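Local coordinates for Blr3880 protein (Bradyrhizobium japonicum, PDB 2OOD) that probably catalyses the zinc-dependent hydrolytic deamination of guanine to xanthine and ammonia, a step of purine degradation, at residues T5-G10 with V61-I66; R31-L37 with F48-I54; G163-I167 with F182-S186. One frame throughout, in Å; residues are numbered along the deposited sequence.

Interaction 1: T5-G10 with V61-I66; sequences TVGIRG and VEITHI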
loop_
_atom_site.group_PDB
_atom_site.type_symbol
_atom_site.label_atom_id
_atom_site.label_comp_id
_atom_site.label_asym_id
_atom_site.label_seq_id
_atom_site.Cartn_x
_atom_site.Cartn_y
_atom_site.Cartn_z
ATOM N N THR A 5 39.478 9.857 -2.550
ATOM C CA THR A 5 38.998 9.502 -1.220
ATOM C C THR A 5 38.107 10.594 -0.671
ATOM O O THR A 5 38.561 11.715 -0.443
ATOM C CB THR A 5 40.157 9.305 -0.245
ATOM O OG1 THR A 5 40.932 8.177 -0.663
ATOM C CG2 THR A 5 39.633 9.074 1.157
ATOM N N VAL A 6 36.842 10.265 -0.447
ATOM C CA VAL A 6 35.899 11.242 0.063
ATOM C C VAL A 6 35.276 10.786 1.380
ATOM O O VAL A 6 35.216 9.588 1.670
ATOM C CB VAL A 6 34.792 11.514 -0.979
ATOM C CG1 VAL A 6 34.021 10.225 -1.265
ATOM C CG2 VAL A 6 33.869 12.629 -0.480
ATOM N N GLY A 7 34.820 11.747 2.176
ATOM C CA GLY A 7 34.226 11.420 3.455
ATOM C C GLY A 7 32.818 11.960 3.599
ATOM O O GLY A 7 32.584 13.166 3.463
ATOM N N ILE A 8 31.873 11.070 3.884
ATOM C CA ILE A 8 30.486 11.475 4.035
ATOM C C ILE A 8 30.145 11.723 5.495
ATOM O O ILE A 8 30.431 10.896 6.365
ATOM C CB ILE A 8 29.523 10.410 3.457
ATOM C CG1 ILE A 8 29.658 10.354 1.933
ATOM C CG2 ILE A 8 28.088 10.755 3.817
ATOM C CD1 ILE A 8 30.961 9.793 1.450
ATOM N N ARG A 9 29.529 12.868 5.756
ATOM C CA ARG A 9 29.157 13.232 7.109
ATOM C C ARG A 9 27.659 13.450 7.261
ATOM O O ARG A 9 27.003 13.963 6.352
ATOM C CB ARG A 9 29.884 14.507 7.520
ATOM C CG ARG A 9 29.478 15.013 8.877
ATOM C CD ARG A 9 30.126 16.339 9.183
ATOM N NE ARG A 9 29.812 16.777 10.536
ATOM C CZ ARG A 9 30.448 17.752 11.172
ATOM N NH1 ARG A 9 31.438 18.395 10.574
ATOM N NH2 ARG A 9 30.102 18.076 12.409
ATOM N N GLY A 10 27.136 13.072 8.425
ATOM C CA GLY A 10 25.721 13.241 8.708
ATOM C C GLY A 10 25.218 12.192 9.682
ATOM O O GLY A 10 26.010 11.462 10.287
ATOM N N VAL A 61 40.625 15.014 4.417
ATOM C CA VAL A 61 39.694 14.408 3.467
ATOM C C VAL A 61 38.536 15.347 3.158
ATOM O O VAL A 61 38.047 16.070 4.041
ATOM C CB VAL A 61 39.122 13.081 4.002
ATOM C CG1 VAL A 61 40.181 11.995 3.934
ATOM C CG2 VAL A 61 38.654 13.273 5.435
ATOM N N GLU A 62 38.109 15.338 1.898
ATOM C CA GLU A 62 36.997 16.168 1.444
ATOM C C GLU A 62 35.673 15.688 2.059
ATOM O O GLU A 62 35.043 14.763 1.541
ATOM C CB GLU A 62 36.895 16.101 -0.083
ATOM C CG GLU A 62 37.909 16.936 -0.828
ATOM C CD GLU A 62 37.643 18.428 -0.677
ATOM O OE1 GLU A 62 36.495 18.864 -0.977
ATOM O OE2 GLU A 62 38.582 19.164 -0.267
ATOM N N ILE A 63 35.235 16.305 3.147
ATOM C CA ILE A 63 33.989 15.852 3.743
ATOM C C ILE A 63 32.750 16.475 3.095
ATOM O O ILE A 63 32.622 17.701 3.007
ATOM C CB ILE A 63 33.941 16.114 5.284
ATOM C CG1 ILE A 63 33.772 17.610 5.569
ATOM C CG2 ILE A 63 35.229 15.606 5.944
ATOM C CD1 ILE A 63 34.969 18.490 5.103
ATOM N N THR A 64 31.852 15.611 2.629
ATOM C CA THR A 64 30.592 16.036 2.023
ATOM C C THR A 64 29.554 15.902 3.133
ATOM O O THR A 64 29.328 14.811 3.646
ATOM C CB THR A 64 30.197 15.118 0.854
ATOM O OG1 THR A 64 31.218 15.160 -0.152
ATOM C CG2 THR A 64 28.866 15.558 0.258
ATOM N N HIS A 65 28.927 17.007 3.512
ATOM C CA HIS A 65 27.951 16.957 4.591
ATOM C C HIS A 65 26.498 16.854 4.127
ATOM O O HIS A 65 25.906 17.850 3.689
ATOM C CB HIS A 65 28.106 18.192 5.492
ATOM C CG HIS A 65 27.471 18.047 6.844
ATOM N ND1 HIS A 65 27.243 19.123 7.677
ATOM C CD2 HIS A 65 27.023 16.956 7.512
ATOM C CE1 HIS A 65 26.681 18.702 8.798
ATOM N NE2 HIS A 65 26.536 17.391 8.724
ATOM N N ILE A 66 25.935 15.646 4.220
ATOM C CA ILE A 66 24.535 15.418 3.862
ATOM C C ILE A 66 23.779 15.876 5.107
ATOM O O ILE A 66 23.732 15.161 6.099
ATOM C CB ILE A 66 24.201 13.918 3.662
ATOM C CG1 ILE A 66 25.266 13.225 2.809
ATOM C CG2 ILE A 66 22.831 13.784 3.001
ATOM C CD1 ILE A 66 25.215 13.581 1.368
HETATM O O HOH W 1 39.731 14.255 0.218
#
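Gly7 O takes the amide of Thr64, N to O 2.7 Å. Ile63 CA also points its hydrogen at Gly7 O, with 3.0 Å between CA and O. The Thr64 bond is one rung of a parallel ladder in which strands 5-9 and 62-66 run side by side. Gly7 N in turn reaches Glu62 O at 3.1 Å. Further along, Thr64 O accepts Arg9 N, and Ile66 N closes on Arg9 O at 2.9 Å. At the other end a water donates to Thr5 O and accepts from Glu62 N, filling the place of a direct bond.

Two side-chain pairs flank the ladder. Arg9 is fully extended, its CG anti to the backbone N (chi1 176°), and lies across His65: CD sits over one face of the imidazole, 3.8 Å from the ring centroid, as a CH-pi contact. The same ring meets Arg9 O in plane at its edge, through CD2. The guanidinium runs on to a salt bridge with Asp35. Ile8, which leaves on the opposite face from Arg9, lies side by side with Ile66, CG2 to CG1 3.9 Å. The two pairs thus differ in chemistry: the isoleucines are buried together against Ile71, whereas the exposed His65 offers its ring to the aliphatic stem of an arginine whose charge is spent on Asp35.

Interaction 2: R31-L37 with F48-I54; sequences RFHQDGL and FGPYEKI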
loop_
_atom_site.group_PDB
_atom_site.type_symbol
_atom_site.label_atom_id
_atom_site.label_comp_id
_atom_site.label_asym_id
_atom_site.label_seq_id
_atom_site.Cartn_x
_atom_site.Cartn_y
_atom_site.Cartn_z
ATOM N N ARG A 31 22.920 0.467 14.970
ATOM C CA ARG A 31 24.098 1.292 15.219
ATOM C C ARG A 31 23.723 2.701 14.782
ATOM O O ARG A 31 23.419 2.942 13.617
ATOM C CB ARG A 31 25.285 0.788 14.396
ATOM C CG ARG A 31 26.549 1.587 14.576
ATOM C CD ARG A 31 27.466 1.386 13.383
ATOM N NE ARG A 31 28.298 0.188 13.459
ATOM C CZ ARG A 31 28.765 -0.459 12.395
ATOM N NH1 ARG A 31 28.471 -0.033 11.175
ATOM N NH2 ARG A 31 29.542 -1.519 12.540
ATOM N N PHE A 32 23.739 3.633 15.718
ATOM C CA PHE A 32 23.361 4.999 15.407
ATOM C C PHE A 32 24.451 6.029 15.683
ATOM O O PHE A 32 25.113 5.987 16.719
ATOM C CB PHE A 32 22.117 5.359 16.207
ATOM C CG PHE A 32 21.705 6.786 16.079
ATOM C CD1 PHE A 32 21.136 7.253 14.902
ATOM C CD2 PHE A 32 21.849 7.657 17.148
ATOM C CE1 PHE A 32 20.707 8.580 14.791
ATOM C CE2 PHE A 32 21.427 8.985 17.056
ATOM C CZ PHE A 32 20.851 9.447 15.874
ATOM N N HIS A 33 24.629 6.952 14.742
ATOM C CA HIS A 33 25.600 8.036 14.864
ATOM C C HIS A 33 24.862 9.311 14.506
ATOM O O HIS A 33 24.552 9.526 13.340
ATOM C CB HIS A 33 26.760 7.847 13.886
ATOM C CG HIS A 33 27.756 6.820 14.320
ATOM N ND1 HIS A 33 28.456 6.919 15.503
ATOM C CD2 HIS A 33 28.167 5.668 13.735
ATOM C CE1 HIS A 33 29.253 5.873 15.629
ATOM N NE2 HIS A 33 29.096 5.099 14.571
ATOM N N GLN A 34 24.559 10.148 15.495
ATOM C CA GLN A 34 23.857 11.395 15.211
ATOM C C GLN A 34 24.699 12.267 14.286
ATOM O O GLN A 34 24.163 12.958 13.416
ATOM C CB GLN A 34 23.562 12.174 16.485
ATOM C CG GLN A 34 22.811 13.457 16.198
ATOM C CD GLN A 34 22.508 14.263 17.450
ATOM O OE1 GLN A 34 21.969 13.742 18.437
ATOM N NE2 GLN A 34 22.846 15.549 17.413
ATOM N N ASP A 35 26.017 12.227 14.484
ATOM C CA ASP A 35 26.957 12.994 13.667
ATOM C C ASP A 35 28.193 12.137 13.393
ATOM O O ASP A 35 29.178 12.196 14.131
ATOM C CB ASP A 35 27.359 14.284 14.391
ATOM C CG ASP A 35 28.402 15.086 13.621
ATOM O OD1 ASP A 35 28.271 15.212 12.383
ATOM O OD2 ASP A 35 29.352 15.603 14.250
ATOM N N GLY A 36 28.141 11.341 12.332
ATOM C CA GLY A 36 29.262 10.476 12.025
ATOM C C GLY A 36 29.931 10.791 10.709
ATOM O O GLY A 36 29.447 11.609 9.924
ATOM N N LEU A 37 31.054 10.125 10.464
ATOM C CA LEU A 37 31.810 10.330 9.243
ATOM C C LEU A 37 32.238 9.001 8.644
ATOM O O LEU A 37 32.763 8.126 9.330
ATOM C CB LEU A 37 33.045 11.189 9.531
ATOM C CG LEU A 37 34.034 11.420 8.383
ATOM C CD1 LEU A 37 33.359 12.195 7.265
ATOM C CD2 LEU A 37 35.245 12.182 8.900
ATOM N N PHE A 48 34.605 4.171 9.555
ATOM C CA PHE A 48 33.272 4.628 9.918
ATOM C C PHE A 48 33.241 4.814 11.431
ATOM O O PHE A 48 33.858 4.045 12.170
ATOM C CB PHE A 48 32.228 3.593 9.473
ATOM C CG PHE A 48 30.806 4.019 9.714
ATOM C CD1 PHE A 48 30.307 5.193 9.151
ATOM C CD2 PHE A 48 29.965 3.254 10.516
ATOM C CE1 PHE A 48 28.979 5.600 9.392
ATOM C CE2 PHE A 48 28.643 3.655 10.760
ATOM C CZ PHE A 48 28.154 4.828 10.197
ATOM N N GLY A 49 32.529 5.836 11.892
ATOM C CA GLY A 49 32.452 6.091 13.317
ATOM C C GLY A 49 32.029 7.524 13.564
ATOM O O GLY A 49 31.741 8.250 12.610
ATOM N N PRO A 50 31.978 7.969 14.828
ATOM C CA PRO A 50 31.576 9.346 15.132
ATOM C C PRO A 50 32.469 10.361 14.422
ATOM O O PRO A 50 33.643 10.086 14.152
ATOM C CB PRO A 50 31.681 9.410 16.659
ATOM C CG PRO A 50 32.778 8.425 16.956
ATOM C CD PRO A 50 32.431 7.271 16.040
ATOM N N TYR A 51 31.906 11.531 14.124
ATOM C CA TYR A 51 32.626 12.584 13.409
ATOM C C TYR A 51 34.034 12.951 13.911
ATOM O O TYR A 51 35.033 12.690 13.228
ATOM C CB TYR A 51 31.766 13.847 13.342
ATOM C CG TYR A 51 32.477 14.979 12.652
ATOM C CD1 TYR A 51 32.911 14.854 11.339
ATOM C CD2 TYR A 51 32.767 16.153 13.327
ATOM C CE1 TYR A 51 33.624 15.871 10.714
ATOM C CE2 TYR A 51 33.481 17.182 12.713
ATOM C CZ TYR A 51 33.912 17.036 11.405
ATOM O OH TYR A 51 34.643 18.051 10.802
ATOM N N GLU A 52 34.117 13.573 15.083
ATOM C CA GLU A 52 35.410 13.960 15.643
ATOM C C GLU A 52 36.480 12.878 15.491
ATOM O O GLU A 52 37.463 13.064 14.775
ATOM C CB GLU A 52 35.268 14.311 17.124
ATOM C CG GLU A 52 34.532 15.612 17.393
ATOM C CD GLU A 52 35.051 16.758 16.531
ATOM O OE1 GLU A 52 36.235 16.692 16.085
ATOM O OE2 GLU A 52 34.278 17.734 16.307
ATOM N N LYS A 53 36.287 11.746 16.155
ATOM C CA LYS A 53 37.267 10.665 16.096
ATOM C C LYS A 53 37.722 10.300 14.683
ATOM O O LYS A 53 38.907 10.023 14.450
ATOM C CB LYS A 53 36.721 9.411 16.791
ATOM C CG LYS A 53 37.638 8.198 16.697
ATOM C CD LYS A 53 37.011 6.991 17.405
ATOM C CE LYS A 53 37.942 5.764 17.393
ATOM N NZ LYS A 53 38.344 5.321 16.006
ATOM N N ILE A 54 36.791 10.303 13.737
ATOM C CA ILE A 54 37.141 9.950 12.371
ATOM C C ILE A 54 37.785 11.116 11.627
ATOM O O ILE A 54 38.784 10.933 10.919
ATOM C CB ILE A 54 35.904 9.460 11.596
ATOM C CG1 ILE A 54 35.269 8.302 12.359
ATOM C CG2 ILE A 54 36.303 8.986 10.203
ATOM C CD1 ILE A 54 36.206 7.128 12.519
#
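Phe48 meets His33 and Arg31 around the same ring atom, CE2, from different directions. The His33 imidazole turns an edge toward the Phe48 face in an offset edge-to-face pair, planes at 84° and centroids 5.2 Å apart. Arg31 CD comes in at the Phe48 edge, in plane, 3.7 Å from CE2, while its guanidinium continues to salt bridges with Asp14 and Glu399.

At Gly49 the chain turns a corner, with a positive phi that suits glycine. Gly49 O accepts Leu37 N at 2.9 Å; the return bond from Gly49 N to Leu37 O is weak. Over the Gly49-Pro50 peptide lies one face of the His33 ring, and His33 CE1 touches Pro50 CD at 3.5 Å, so the imidazole has an edge toward Phe48 and a face on this bend.

Pro50 is the N-cap of helix 51-57, and here strand 45-48 hands over to the helix beside the corner where strand 30-33 gives way to strand 36-41. Strands 36-41 and 45-48 belong with strands 5-9 and 62-67 to one small mixed sheet, part of the beta-rich region that accompanies the barrel in ATZ/TRZ-type amidohydrolases.

Tyr51 opens the helix by giving its N-H to Asp35 O, N to O 2.8 Å. Its side chain runs alongside that of Asp35, pointing the same way; the carboxylate itself is held by Arg9, whose cation also meets the Tyr51 ring. Leu37 CB touches the edge of this ring at CD1, 4.1 Å away. One helical turn on, Ile54 crosses Leu37: its CG2, anti to the backbone N (chi1 of CG1 -55°), rests 3.6 Å from Leu37 CD2 and also packs near Leu37 O.

Interaction 3: G163-I167 with F182-S186; sequences GLTGI and FYRDS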
loop_
_atom_site.group_PDB
_atom_site.type_symbol
_atom_site.label_atom_id
_atom_site.label_comp_id
_atom_site.label_asym_id
_atom_site.label_seq_id
_atom_site.Cartn_x
_atom_site.Cartn_y
_atom_site.Cartn_z
ATOM N N GLY A 163 20.498 -13.142 -14.704
ATOM C CA GLY A 163 20.807 -14.254 -15.578
ATOM C C GLY A 163 19.703 -14.573 -16.559
ATOM O O GLY A 163 18.591 -14.066 -16.440
ATOM N N LEU A 164 20.020 -15.412 -17.540
ATOM C CA LEU A 164 19.050 -15.818 -18.550
ATOM C C LEU A 164 17.937 -16.602 -17.861
ATOM O O LEU A 164 18.190 -17.624 -17.227
ATOM C CB LEU A 164 19.724 -16.696 -19.607
ATOM C CG LEU A 164 18.842 -17.140 -20.775
ATOM C CD1 LEU A 164 18.400 -15.933 -21.590
ATOM C CD2 LEU A 164 19.611 -18.112 -21.631
ATOM N N THR A 165 16.707 -16.120 -17.988
ATOM C CA THR A 165 15.560 -16.769 -17.361
ATOM C C THR A 165 14.919 -17.814 -18.274
ATOM O O THR A 165 14.073 -17.482 -19.101
ATOM C CB THR A 165 14.502 -15.722 -16.975
ATOM O OG1 THR A 165 15.084 -14.779 -16.066
ATOM C CG2 THR A 165 13.305 -16.384 -16.323
ATOM N N GLY A 166 15.318 -19.074 -18.113
ATOM C CA GLY A 166 14.783 -20.142 -18.945
ATOM C C GLY A 166 13.334 -20.513 -18.669
ATOM O O GLY A 166 12.919 -20.608 -17.516
ATOM N N ILE A 167 12.562 -20.716 -19.731
ATOM C CA ILE A 167 11.157 -21.089 -19.615
ATOM C C ILE A 167 10.932 -22.161 -20.678
ATOM O O ILE A 167 11.166 -21.948 -21.871
ATOM C CB ILE A 167 10.221 -19.866 -19.833
ATOM C CG1 ILE A 167 8.757 -20.296 -19.754
ATOM C CG2 ILE A 167 10.512 -19.207 -21.157
ATOM C CD1 ILE A 167 8.281 -20.550 -18.351
ATOM N N PHE A 182 19.251 -22.857 -23.877
ATOM C CA PHE A 182 19.336 -22.252 -22.562
ATOM C C PHE A 182 20.708 -22.540 -21.945
ATOM O O PHE A 182 21.371 -21.637 -21.420
ATOM C CB PHE A 182 18.243 -22.804 -21.643
ATOM C CG PHE A 182 18.369 -22.341 -20.224
ATOM C CD1 PHE A 182 17.993 -21.055 -19.864
ATOM C CD2 PHE A 182 18.922 -23.174 -19.257
ATOM C CE1 PHE A 182 18.169 -20.604 -18.556
ATOM C CE2 PHE A 182 19.104 -22.730 -17.947
ATOM C CZ PHE A 182 18.728 -21.444 -17.599
ATOM N N TYR A 183 21.127 -23.803 -21.993
ATOM C CA TYR A 183 22.421 -24.181 -21.436
ATOM C C TYR A 183 23.536 -23.467 -22.182
ATOM O O TYR A 183 24.491 -22.969 -21.581
ATOM C CB TYR A 183 22.655 -25.684 -21.560
ATOM C CG TYR A 183 24.057 -26.083 -21.157
ATOM C CD1 TYR A 183 24.453 -26.023 -19.835
ATOM C CD2 TYR A 183 24.994 -26.491 -22.104
ATOM C CE1 TYR A 183 25.745 -26.360 -19.450
ATOM C CE2 TYR A 183 26.298 -26.832 -21.732
ATOM C CZ TYR A 183 26.664 -26.764 -20.396
ATOM O OH TYR A 183 27.939 -27.106 -19.982
ATOM N N ARG A 184 23.412 -23.442 -23.504
ATOM C CA ARG A 184 24.400 -22.796 -24.356
ATOM C C ARG A 184 24.531 -21.320 -23.984
ATOM O O ARG A 184 25.610 -20.862 -23.600
ATOM C CB ARG A 184 23.977 -22.930 -25.817
ATOM C CG ARG A 184 24.993 -22.421 -26.832
ATOM C CD ARG A 184 24.304 -22.237 -28.181
ATOM N NE ARG A 184 23.247 -21.228 -28.078
ATOM C CZ ARG A 184 22.284 -21.050 -28.978
ATOM N NH1 ARG A 184 22.235 -21.823 -30.062
ATOM N NH2 ARG A 184 21.374 -20.093 -28.799
ATOM N N ASP A 185 23.423 -20.586 -24.081
ATOM C CA ASP A 185 23.424 -19.161 -23.762
ATOM C C ASP A 185 23.826 -18.848 -22.320
ATOM O O ASP A 185 24.620 -17.933 -22.085
ATOM C CB ASP A 185 22.062 -18.542 -24.070
ATOM C CG ASP A 185 21.672 -18.693 -25.531
ATOM O OD1 ASP A 185 22.576 -18.784 -26.388
ATOM O OD2 ASP A 185 20.460 -18.707 -25.829
ATOM N N SER A 186 23.294 -19.597 -21.355
ATOM C CA SER A 186 23.639 -19.359 -19.951
ATOM C C SER A 186 25.137 -19.526 -19.742
ATOM O O SER A 186 25.759 -18.784 -18.979
ATOM C CB SER A 186 22.897 -20.334 -19.031
ATOM O OG SER A 186 21.505 -20.076 -19.037
HETATM O O HOH W 2 20.659 -18.852 -16.592
#
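In the beta-alpha barrel of this amidohydrolase, strand 160-166, helix 179-193 and strand 199-205 form one beta-alpha-beta unit, and here the C-terminal part of the first strand packs against the helix that follows it. Leu164 and Phe182 carry most of the contact, sliding past each other in opposite directions. With CG anti to the backbone N (chi1 173°), the Phe182 side chain leans from the helix toward the strand, and the edge of its ring meets Leu164 O, which lies in the ring plane 3.3 Å from CE1. Gly166 N is equally near Phe182 CE1. Gly166 CA comes up to Phe182 CD1, and having no side chain it leaves the ring room to lie against the strand.

The Leu164 side chain, with CG likewise opposite its backbone N (chi1 -177°), points at the helix. Its CD2 reaches Phe182 CD1 at 3.8 Å and Asp185 CB at 3.5 Å, so it packs against side chains one helical turn apart. Direct polar bonds between the segments are lacking; instead one water donates both to Leu164 O, at 2.8 Å, and to Ser186 OG. That hydroxyl donates to Phe182 O, OG to O 2.9 Å, while Ser186 N reaches the same carbonyl from the opposite face of its plane. So fixed, Ser186 OG also lies over one face of the Phe182 ring. Within the helix, Arg184 NE and NH2 grip Asp185 OD1 side-on as a salt bridge.

Around this pair, Phe182 and Ser186 also touch Leu215 and Leu222 of helix 213-225, Leu164 and Asp185 close on Pro143 at the start of helix 143-156, and Gly166 bonds through its backbone to Thr204 of strand 199-205.

Interactions 1 and 2 are neighbours, their centres about 11 Å apart, with 31-37/48-54 nested inside the chain loop that 5-10/61-66 closes. They share a sheet, since strands 5-9 and 36-41 lie next to each other in it, and they are joined directly by the salt bridge from Arg9 NE to Asp35 OD1 at 2.9 Å. Both lie away from the zinc and guanine site. Interaction 3 comes later in the chain, its centre about 43 and 46 Å from theirs, and belongs to the catalytic barrel: the side chain of Thr165, directed away from the helix, is about 6 Å from those of His81 and His234 and about 8 Å from bound guanine.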